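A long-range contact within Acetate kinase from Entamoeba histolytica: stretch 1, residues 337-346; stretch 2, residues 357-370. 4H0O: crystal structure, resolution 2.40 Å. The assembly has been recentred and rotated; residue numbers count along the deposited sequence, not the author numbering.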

# COMPACT_ATOMS: atom_id res chain seq x y z
N GLY B 337 -11.95 8.72 -14.64
CA GLY B 337 -13.00 7.79 -14.26
C GLY B 337 -14.23 7.91 -15.14
O GLY B 337 -14.92 6.92 -15.40
N LEU B 338 -14.50 9.13 -15.61
CA LEU B 338 -15.71 9.41 -16.38
C LEU B 338 -15.52 9.20 -17.88
O LEU B 338 -16.44 8.76 -18.57
CB LEU B 338 -16.17 10.85 -16.12
CG LEU B 338 -16.44 11.24 -14.67
CD1 LEU B 338 -16.63 12.75 -14.55
CD2 LEU B 338 -17.66 10.51 -14.12
N GLU B 339 -14.32 9.50 -18.37
CA GLU B 339 -14.10 9.62 -19.81
C GLU B 339 -13.08 8.64 -20.40
O GLU B 339 -12.63 8.82 -21.54
CB GLU B 339 -13.56 11.02 -20.13
CG GLU B 339 -14.40 12.16 -19.55
CD GLU B 339 -13.87 13.54 -19.90
OE1 GLU B 339 -12.83 13.62 -20.60
OE2 GLU B 339 -14.49 14.54 -19.49
N VAL B 340 -12.71 7.61 -19.64
CA VAL B 340 -11.74 6.62 -20.11
C VAL B 340 -12.28 5.22 -19.81
O VAL B 340 -12.04 4.67 -18.73
CB VAL B 340 -10.33 6.75 -19.49
CG1 VAL B 340 -9.38 5.74 -20.11
CG2 VAL B 340 -9.80 8.16 -19.70
N TRP B 341 -13.01 4.64 -20.77
CA TRP B 341 -13.69 3.36 -20.55
C TRP B 341 -12.74 2.17 -20.40
O TRP B 341 -13.10 1.17 -19.77
CB TRP B 341 -14.71 3.09 -21.66
CG TRP B 341 -14.10 2.86 -23.00
CD1 TRP B 341 -13.88 3.79 -23.97
CD2 TRP B 341 -13.65 1.61 -23.53
NE1 TRP B 341 -13.31 3.20 -25.07
CE2 TRP B 341 -13.16 1.85 -24.83
CE3 TRP B 341 -13.61 0.30 -23.04
CZ2 TRP B 341 -12.63 0.85 -25.64
CZ3 TRP B 341 -13.08 -0.70 -23.84
CH2 TRP B 341 -12.60 -0.42 -25.13
N GLN B 342 -11.54 2.27 -20.97
CA GLN B 342 -10.57 1.18 -20.89
C GLN B 342 -10.13 0.91 -19.45
O GLN B 342 -9.88 -0.23 -19.08
CB GLN B 342 -9.34 1.47 -21.77
CG GLN B 342 -9.61 1.44 -23.27
CD GLN B 342 -9.99 2.80 -23.83
OE1 GLN B 342 -10.41 3.69 -23.08
NE2 GLN B 342 -9.84 2.97 -25.14
N VAL B 343 -10.02 1.97 -18.65
CA VAL B 343 -9.65 1.84 -17.25
C VAL B 343 -10.74 1.11 -16.47
O VAL B 343 -10.45 0.18 -15.70
CB VAL B 343 -9.35 3.21 -16.60
CG1 VAL B 343 -9.40 3.12 -15.08
CG2 VAL B 343 -8.00 3.73 -17.05
N ARG B 344 -11.99 1.51 -16.68
CA ARG B 344 -13.13 0.89 -16.01
C ARG B 344 -13.25 -0.58 -16.39
O ARG B 344 -13.51 -1.43 -15.54
CB ARG B 344 -14.43 1.63 -16.35
CG ARG B 344 -14.47 3.09 -15.91
CD ARG B 344 -15.85 3.70 -16.13
NE ARG B 344 -16.24 3.71 -17.54
CZ ARG B 344 -16.38 4.82 -18.26
NH1 ARG B 344 -16.18 6.01 -17.71
NH2 ARG B 344 -16.74 4.74 -19.54
N LYS B 345 -13.05 -0.87 -17.67
CA LYS B 345 -13.12 -2.24 -18.17
C LYS B 345 -12.01 -3.09 -17.54
O LYS B 345 -12.25 -4.21 -17.09
CB LYS B 345 -13.02 -2.27 -19.69
CG LYS B 345 -13.13 -3.66 -20.31
CD LYS B 345 -14.29 -4.44 -19.72
CE LYS B 345 -14.69 -5.62 -20.61
NZ LYS B 345 -13.51 -6.29 -21.22
N ALA B 346 -10.80 -2.54 -17.51
CA ALA B 346 -9.67 -3.25 -16.94
C ALA B 346 -9.93 -3.61 -15.48
O ALA B 346 -9.64 -4.72 -15.04
CB ALA B 346 -8.40 -2.43 -17.08
N GLU B 357 -20.96 -7.88 -13.55
CA GLU B 357 -21.35 -8.17 -14.92
C GLU B 357 -21.54 -6.86 -15.67
O GLU B 357 -22.59 -6.22 -15.55
CB GLU B 357 -22.65 -8.99 -14.93
CG GLU B 357 -22.67 -10.09 -13.88
CD GLU B 357 -23.98 -10.86 -13.86
OE1 GLU B 357 -25.03 -10.30 -14.25
OE2 GLU B 357 -23.96 -12.04 -13.44
N LEU B 358 -20.53 -6.47 -16.43
CA LEU B 358 -20.50 -5.16 -17.05
C LEU B 358 -21.18 -5.15 -18.42
O LEU B 358 -20.92 -6.02 -19.26
CB LEU B 358 -19.05 -4.68 -17.19
CG LEU B 358 -18.81 -3.17 -17.26
CD1 LEU B 358 -19.18 -2.51 -15.94
CD2 LEU B 358 -17.37 -2.86 -17.61
N ASP B 359 -22.06 -4.18 -18.64
CA ASP B 359 -22.61 -3.97 -19.98
C ASP B 359 -21.55 -3.24 -20.79
O ASP B 359 -21.37 -2.02 -20.66
CB ASP B 359 -23.91 -3.15 -19.92
CG ASP B 359 -24.71 -3.22 -21.21
OD1 ASP B 359 -24.10 -3.35 -22.30
OD2 ASP B 359 -25.96 -3.14 -21.15
N ASP B 360 -20.83 -4.00 -21.61
CA ASP B 360 -19.68 -3.47 -22.34
C ASP B 360 -20.04 -2.41 -23.38
O ASP B 360 -19.22 -1.55 -23.72
CB ASP B 360 -18.88 -4.61 -22.99
CG ASP B 360 -18.10 -5.42 -21.98
OD1 ASP B 360 -17.66 -4.83 -20.97
OD2 ASP B 360 -17.92 -6.63 -22.19
N SER B 361 -21.28 -2.45 -23.87
CA SER B 361 -21.73 -1.47 -24.86
C SER B 361 -22.01 -0.12 -24.20
O SER B 361 -21.69 0.93 -24.76
CB SER B 361 -22.97 -1.98 -25.60
OG SER B 361 -23.24 -1.19 -26.74
N LEU B 362 -22.61 -0.15 -23.01
CA LEU B 362 -22.86 1.07 -22.25
C LEU B 362 -21.54 1.71 -21.80
O LEU B 362 -21.37 2.93 -21.85
CB LEU B 362 -23.73 0.79 -21.03
CG LEU B 362 -25.22 0.48 -21.25
CD1 LEU B 362 -25.96 0.42 -19.92
CD2 LEU B 362 -25.85 1.51 -22.16
N ASN B 363 -20.60 0.87 -21.37
CA ASN B 363 -19.32 1.35 -20.88
C ASN B 363 -18.49 2.07 -21.94
O ASN B 363 -17.88 3.10 -21.67
CB ASN B 363 -18.51 0.21 -20.26
CG ASN B 363 -17.17 0.68 -19.72
OD1 ASN B 363 -17.11 1.52 -18.82
ND2 ASN B 363 -16.09 0.13 -20.26
N GLU B 364 -18.47 1.51 -23.15
CA GLU B 364 -17.67 2.07 -24.24
C GLU B 364 -18.21 3.40 -24.76
O GLU B 364 -17.50 4.13 -25.46
CB GLU B 364 -17.53 1.06 -25.38
CG GLU B 364 -16.51 -0.05 -25.12
CD GLU B 364 -16.57 -1.18 -26.14
OE1 GLU B 364 -16.89 -0.90 -27.32
OE2 GLU B 364 -16.31 -2.34 -25.76
N LYS B 365 -19.45 3.72 -24.41
CA LYS B 365 -20.09 4.93 -24.92
C LYS B 365 -20.32 6.00 -23.85
O LYS B 365 -20.66 7.14 -24.17
CB LYS B 365 -21.42 4.58 -25.61
CG LYS B 365 -21.24 3.68 -26.83
CD LYS B 365 -22.56 3.09 -27.30
CE LYS B 365 -22.33 2.15 -28.48
NZ LYS B 365 -21.20 1.23 -28.22
N SER B 366 -20.13 5.63 -22.59
CA SER B 366 -20.35 6.57 -21.49
C SER B 366 -19.18 7.54 -21.30
O SER B 366 -18.02 7.13 -21.23
CB SER B 366 -20.63 5.81 -20.19
OG SER B 366 -20.94 6.71 -19.14
N MET B 367 -19.50 8.82 -21.21
CA MET B 367 -18.50 9.84 -20.92
C MET B 367 -18.79 10.47 -19.56
O MET B 367 -18.19 11.48 -19.20
CB MET B 367 -18.46 10.90 -22.02
CG MET B 367 -17.90 10.40 -23.34
SD MET B 367 -16.14 9.98 -23.27
CE MET B 367 -15.42 11.62 -23.21
N GLY B 368 -19.71 9.86 -18.82
CA GLY B 368 -19.99 10.28 -17.46
C GLY B 368 -20.56 11.68 -17.34
O GLY B 368 -20.34 12.36 -16.34
N LYS B 369 -21.30 12.12 -18.36
CA LYS B 369 -21.98 13.41 -18.30
C LYS B 369 -23.10 13.38 -17.28
O LYS B 369 -23.56 14.43 -16.81
CB LYS B 369 -22.50 13.82 -19.68
CG LYS B 369 -21.40 14.24 -20.64
CD LYS B 369 -20.42 15.18 -19.95
CE LYS B 369 -19.23 15.51 -20.83
NZ LYS B 369 -18.18 16.25 -20.07
N LYS B 370 -23.53 12.18 -16.91
CA LYS B 370 -24.57 12.00 -15.90
C LYS B 370 -24.49 10.62 -15.24
O LYS B 370 -23.99 9.67 -15.85
CB LYS B 370 -25.96 12.21 -16.51
CG LYS B 370 -26.33 11.17 -17.55
CD LYS B 370 -27.82 11.22 -17.88
CE LYS B 370 -28.23 10.07 -18.78
NZ LYS B 370 -29.63 10.21 -19.26

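Helix 341-346, the end of the helix before it, and helix 360-365 with the loop after it make this contact. Helix 341-346 and helix 360-365 run roughly antiparallel, with 145° between their N-to-C directions and a closest axis approach of 9.3 Å. Before helix 341-346 and after helix 360-365, the backbones come closer still. The CA atoms of Leu338 and Gly368 lie 4.5 Å apart, as do those of Glu339 and Met367. Together the two stretches bury 617 Å².

Arg344 is the centre of the polar network. Its CA-to-CB bond points toward the second stretch, and the residue is buried. Arg344 NE donates to Asn363 OD1 at 2.7 Å, a short and nearly straight bond. Arg344 NH2 donates to two backbone acceptors, Asn363 O at 2.9 Å and Ser366 O at 3.2 Å. Arg344 NH2 also makes a weak bond to Asn363 OD1, at 3.3 Å. The remaining nitrogen turns back to its own stretch: Arg344 NH1 donates to Gly337 O at 2.8 Å and to Leu338 O at 2.9 Å. Every guanidinium nitrogen therefore has an acceptor. The group ties carbonyls of helix 337-339 to carbonyls in the second stretch, and none of these partners is a carboxylate.

Asn363 uses both ends of its amide. OD1 accepts from Arg344, while Asn363 ND2 donates to Trp341 O at 3.2 Å with an angle of 165°. That carbonyl also accepts a helical bond from Lys345 N, 2.9 Å from Trp341 O. Asn363 thus adds a second donor to an acceptor already used within the helix.

Trp341 adds a different kind of contact. Glu364 CG sits over one face of the Trp341 indole, 3.5 Å from the centroid of its six-membered ring and 9° off the normal. This is a CH-pi contact, in which an aliphatic carbon meets the ring's pi cloud. Asn363 ND2 lies at the ring edge, near its plane.

Close backbone packing marks the Leu338-Gly368 end. Leu338 O comes within 3.1 Å of Met367 C. Leu338 O is 3.5 Å from Gly368 N, but the angle is poor and no hydrogen bond forms. Gly368 N instead donates weakly to Ser366 OG at 3.4 Å. Gly368 has a positive phi of 64°, which favours glycine. An ideal CB on Gly368 would lie 2.7 Å from Leu338 CB, a clash. Nearby, the side chain of Met367 starts away from the first stretch, yet Met367 CE reaches Glu339 CB at 3.6 Å.

Two pairs of opposite charges approach without forming salt bridges. Glu339 OE2 and Lys369 NZ are 4.1 Å apart. Lys345 NZ is 4.4 Å from Asp360 OD1 and is hydrogen-bonded elsewhere in the structure. The Lys345 chain still packs here: Lys345 CE is 3.1 Å from Asp360 OD1, and Lys345 CD is 4.1 Å from Leu358 CD2. At the start of the second stretch's helix, Asp359 OD1 caps Ser361 N through a weak bond of 3.4 Å.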